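Local coordinates for protein putative beta-glucosidase (Bifidobacterium adolescentis, PDB 5WAB) that hydrolyses beta-glucosidic bonds as a family 3 glycoside hydrolase and probably also releases terminal arabinopyranosyl units from ginsenosides, at residues Glu393-Ala398 with Leu434-Ala439; Ser631-Asp636 with Lys668-Asp673. All coordinates share one frame; numbering follows the deposited sequence.

Interaction 1 of 2, residues Glu393-Ala398 with Leu434-Ala439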
# COMPACT_ATOMS: atom_id res chain seq x y z
N GLU A 393 28.93 19.65 18.31
CA GLU A 393 28.52 18.89 19.49
C GLU A 393 28.29 17.43 19.14
O GLU A 393 28.69 16.53 19.90
CB GLU A 393 27.26 19.49 20.11
CG GLU A 393 26.79 18.72 21.35
CD GLU A 393 25.33 18.93 21.68
OE1 GLU A 393 24.63 19.65 20.93
OE2 GLU A 393 24.87 18.36 22.70
N ALA A 394 27.67 17.16 17.99
CA ALA A 394 27.42 15.78 17.59
C ALA A 394 28.72 15.06 17.29
O ALA A 394 28.79 13.83 17.44
CB ALA A 394 26.49 15.73 16.38
N VAL A 395 29.75 15.79 16.86
CA VAL A 395 31.05 15.16 16.62
C VAL A 395 31.74 14.83 17.94
O VAL A 395 32.39 13.79 18.07
CB VAL A 395 31.93 16.05 15.72
CG1 VAL A 395 33.34 15.48 15.63
CG2 VAL A 395 31.33 16.15 14.33
N GLU A 396 31.63 15.73 18.94
CA GLU A 396 32.22 15.42 20.24
C GLU A 396 31.53 14.21 20.86
O GLU A 396 32.18 13.37 21.49
CB GLU A 396 32.14 16.63 21.16
CG GLU A 396 33.15 17.71 20.84
CD GLU A 396 34.57 17.27 21.12
OE1 GLU A 396 34.80 16.59 22.15
OE2 GLU A 396 35.46 17.58 20.31
N THR A 397 30.22 14.12 20.70
CA THR A 397 29.52 12.88 20.99
C THR A 397 29.91 11.89 19.89
O THR A 397 30.40 12.29 18.83
CB THR A 397 28.01 13.13 21.05
OG1 THR A 397 27.74 14.19 21.97
CG2 THR A 397 27.29 11.91 21.55
N ALA A 398 29.73 10.60 20.15
CA ALA A 398 30.10 9.54 19.21
C ALA A 398 31.62 9.41 19.11
O ALA A 398 32.13 8.32 18.85
CB ALA A 398 29.49 9.78 17.82
N LEU A 434 26.58 13.46 8.77
CA LEU A 434 27.01 12.07 8.72
C LEU A 434 28.47 11.96 8.28
O LEU A 434 29.24 11.20 8.87
CB LEU A 434 26.10 11.28 7.78
CG LEU A 434 26.52 9.84 7.46
CD1 LEU A 434 26.68 9.01 8.72
CD2 LEU A 434 25.51 9.20 6.51
N LYS A 435 28.87 12.72 7.26
CA LYS A 435 30.26 12.70 6.81
C LYS A 435 31.20 13.15 7.92
O LYS A 435 32.27 12.56 8.13
CB LYS A 435 30.45 13.58 5.58
CG LYS A 435 29.77 13.09 4.31
CD LYS A 435 29.64 14.20 3.27
CE LYS A 435 29.57 13.65 1.84
NZ LYS A 435 28.49 12.63 1.66
N ALA A 436 30.81 14.19 8.66
CA ALA A 436 31.66 14.70 9.73
C ALA A 436 31.75 13.71 10.88
O ALA A 436 32.83 13.51 11.45
CB ALA A 436 31.13 16.05 10.23
N VAL A 437 30.63 13.08 11.24
CA VAL A 437 30.68 12.09 12.31
C VAL A 437 31.52 10.89 11.89
O VAL A 437 32.30 10.36 12.68
CB VAL A 437 29.24 11.68 12.71
CG1 VAL A 437 29.26 10.46 13.62
CG2 VAL A 437 28.54 12.85 13.39
N ALA A 438 31.40 10.47 10.62
CA ALA A 438 32.14 9.31 10.15
C ALA A 438 33.65 9.51 10.20
O ALA A 438 34.39 8.52 10.26
CB ALA A 438 31.71 8.95 8.72
N ALA A 439 34.11 10.76 10.17
CA ALA A 439 35.54 11.02 10.25
C ALA A 439 36.11 10.69 11.63
O ALA A 439 37.31 10.45 11.75
CB ALA A 439 35.84 12.48 9.91
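The CG2 methyl of V395 makes the nearest side-chain approach between 393-398 and 434-439, meeting A436 CB at 4.1 Å. With chi1 at 173°, V395 CG1 is anti to the backbone N, so CG2 is the branch beside that nitrogen and the one turned to the other helix. The same methyl, V395 CG2, lies 4.4 Å from V437 CG2, methyl against methyl. V437 has a matching first torsion (169°), and its two branches divide the work. V437 CG1 packs on A398 CB at 4.3 Å. V437 CG2 comes within 4.2 Å of the carbonyl oxygen A394 O. No hydrogen bond crosses, so the contact is made by branched and methyl side chains in van der Waals contact. The short helical axes approach to 9.2 Å and run 37° from parallel, with V395 and V437 the nearest pair of CA atoms. This is the packing of neighbouring crossover helices in the alpha/beta C-terminal domain of the GH3 enzyme: helix 388-399 connects parallel strands 373-376 and 403-409, and helix 428-438 leads from 403-409 to 444-449. The sheet positions both partners, since A394 and A398 also touch I337 on strand 334-337, whereas V437 rests on I444 of strand 444-449. Just beyond the second segment, N441 ND2 donates a hydrogen bond to A398 O.

Interaction 2 of 2, residues Ser631-Asp636 with Lys668-Asp673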
# COMPACT_ATOMS: atom_id res chain seq x y z
N SER A 631 -5.15 -9.27 -22.69
CA SER A 631 -5.06 -9.15 -24.13
C SER A 631 -6.11 -8.16 -24.60
O SER A 631 -7.31 -8.40 -24.42
CB SER A 631 -5.26 -10.50 -24.82
OG SER A 631 -5.32 -10.34 -26.23
N GLU A 632 -5.67 -7.07 -25.21
CA GLU A 632 -6.63 -6.14 -25.79
C GLU A 632 -7.26 -6.72 -27.04
O GLU A 632 -8.34 -6.29 -27.45
CB GLU A 632 -5.96 -4.80 -26.11
CG GLU A 632 -5.39 -4.11 -24.89
CD GLU A 632 -4.80 -2.75 -25.20
OE1 GLU A 632 -5.02 -2.24 -26.32
OE2 GLU A 632 -4.11 -2.19 -24.31
N LYS A 633 -6.61 -7.72 -27.64
CA LYS A 633 -7.20 -8.41 -28.78
C LYS A 633 -8.35 -9.30 -28.33
O LYS A 633 -9.41 -9.33 -28.97
CB LYS A 633 -6.12 -9.22 -29.49
CG LYS A 633 -6.55 -9.93 -30.75
CD LYS A 633 -5.38 -10.71 -31.33
CE LYS A 633 -4.13 -9.84 -31.43
NZ LYS A 633 -4.30 -8.69 -32.35
N PHE A 634 -8.18 -10.02 -27.21
CA PHE A 634 -9.25 -10.84 -26.67
C PHE A 634 -10.21 -10.06 -25.79
O PHE A 634 -11.30 -10.56 -25.51
CB PHE A 634 -8.71 -12.00 -25.82
CG PHE A 634 -7.98 -13.04 -26.60
CD1 PHE A 634 -8.64 -13.81 -27.55
CD2 PHE A 634 -6.64 -13.32 -26.34
CE1 PHE A 634 -7.96 -14.79 -28.25
CE2 PHE A 634 -5.97 -14.30 -27.04
CZ PHE A 634 -6.63 -15.04 -28.00
N ASN A 635 -9.82 -8.87 -25.34
CA ASN A 635 -10.60 -8.10 -24.37
C ASN A 635 -10.83 -8.94 -23.11
O ASN A 635 -11.92 -8.94 -22.53
CB ASN A 635 -11.92 -7.63 -24.98
CG ASN A 635 -12.59 -6.55 -24.16
OD1 ASN A 635 -11.92 -5.75 -23.50
ND2 ASN A 635 -13.92 -6.51 -24.21
N ASP A 636 -9.80 -9.65 -22.67
CA ASP A 636 -9.92 -10.60 -21.58
C ASP A 636 -8.54 -11.09 -21.20
O ASP A 636 -7.57 -10.90 -21.94
CB ASP A 636 -10.84 -11.77 -21.96
CG ASP A 636 -11.37 -12.52 -20.75
OD1 ASP A 636 -11.01 -12.17 -19.61
OD2 ASP A 636 -12.19 -13.46 -20.94
N LYS A 668 -8.59 -19.75 -26.01
CA LYS A 668 -9.38 -18.67 -26.60
C LYS A 668 -9.02 -18.48 -28.07
O LYS A 668 -7.85 -18.33 -28.43
CB LYS A 668 -9.17 -17.36 -25.83
CG LYS A 668 -9.75 -17.36 -24.41
CD LYS A 668 -9.60 -15.99 -23.76
CE LYS A 668 -10.09 -16.00 -22.32
NZ LYS A 668 -9.21 -16.77 -21.40
N ALA A 669 -10.05 -18.46 -28.91
CA ALA A 669 -9.90 -18.32 -30.35
C ALA A 669 -10.40 -16.96 -30.82
O ALA A 669 -11.15 -16.27 -30.13
CB ALA A 669 -10.65 -19.44 -31.09
N LEU A 670 -9.97 -16.60 -32.03
CA LEU A 670 -10.21 -15.31 -32.64
C LEU A 670 -10.94 -15.49 -33.96
O LEU A 670 -10.65 -16.44 -34.69
CB LEU A 670 -8.88 -14.61 -32.92
CG LEU A 670 -7.94 -14.12 -31.82
CD1 LEU A 670 -6.61 -13.81 -32.45
CD2 LEU A 670 -8.51 -12.89 -31.13
N PRO A 671 -11.89 -14.62 -34.29
CA PRO A 671 -12.41 -14.64 -35.66
C PRO A 671 -11.24 -14.36 -36.60
O PRO A 671 -10.56 -13.34 -36.48
CB PRO A 671 -13.44 -13.51 -35.68
CG PRO A 671 -13.84 -13.32 -34.25
CD PRO A 671 -12.67 -13.74 -33.40
N LEU A 672 -10.99 -15.28 -37.52
CA LEU A 672 -9.89 -15.15 -38.46
C LEU A 672 -10.38 -14.59 -39.79
O LEU A 672 -11.47 -14.93 -40.26
CB LEU A 672 -9.19 -16.50 -38.67
CG LEU A 672 -8.61 -17.07 -37.37
CD1 LEU A 672 -7.92 -18.41 -37.61
CD2 LEU A 672 -7.65 -16.08 -36.72
N ASP A 673 -9.57 -13.72 -40.39
CA ASP A 673 -9.93 -13.05 -41.63
C ASP A 673 -8.70 -13.01 -42.53
O ASP A 673 -7.67 -13.63 -42.24
CB ASP A 673 -10.49 -11.64 -41.35
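Segment 631-636 is the turn of a beta hairpin in the fibronectin type III-like domain, shaped by an ST motif and a G1 beta bulge, and it presents F634 to the extended chain 668-673. The ST motif is evident from S631 OG, which accepts a nearly straight bond (161°) from F634 N at 3.0 Å; the bulge is seen in N635 N (weakly) and D636 N both bonding to S631 O. With CG anti to the carbonyl carbon (chi1 -68°), the phenyl ring of F634 lies among three residues of the other segment. K668 CB sits over one face in a CH-pi contact, 4.1 Å from the F634 ring centroid and 24° off the normal, displaced toward the rim. A669 O lies at the edge, near the ring plane. L670 crosses F634 at about a right angle, its CD2 reaching F634 CE1 obliquely at 3.5 Å. An alanine in place of F634 would remove the ring on which K668 CB and L670 CD2 pack, and would probably weaken the hold of 668-673 on the hairpin. H638, outside the segments, meets the same ring with inclined planes. L670 is shared, because K633, extended through chi2 and then bent, crosses it with K633 CD 3.5 Å from L670 CD1. At the other end K668 runs past D636, its ammonium held in a salt bridge to D666 and a hydrogen bond to W637 O. D636 OD2 meets K668 CE at 3.6 Å, with K668 NZ 4.5 Å away, beyond a salt bridge.

Interaction 1 is a largely buried contact in the helical layer beside the sheet of the alpha/beta C-terminal domain, whereas interaction 2 lies at the surface, where a hairpin turn of the fibronectin type III-like domain meets the chain that follows strand 654-663. They share no element: the centres of interactions 1 and 2 are 65 Å apart, on opposite sides of the chain's centre, and the nearest atoms of interactions 1 and 2 about 44 Å. Neither has a hydrogen bond between its segments. Small aliphatic groups between two helices bury 163 Å², while a phenyl ring, a leucine and the aliphatic parts of lysines, with an aspartate near one of them, bury 296 Å², so the surface contact is the more extensive.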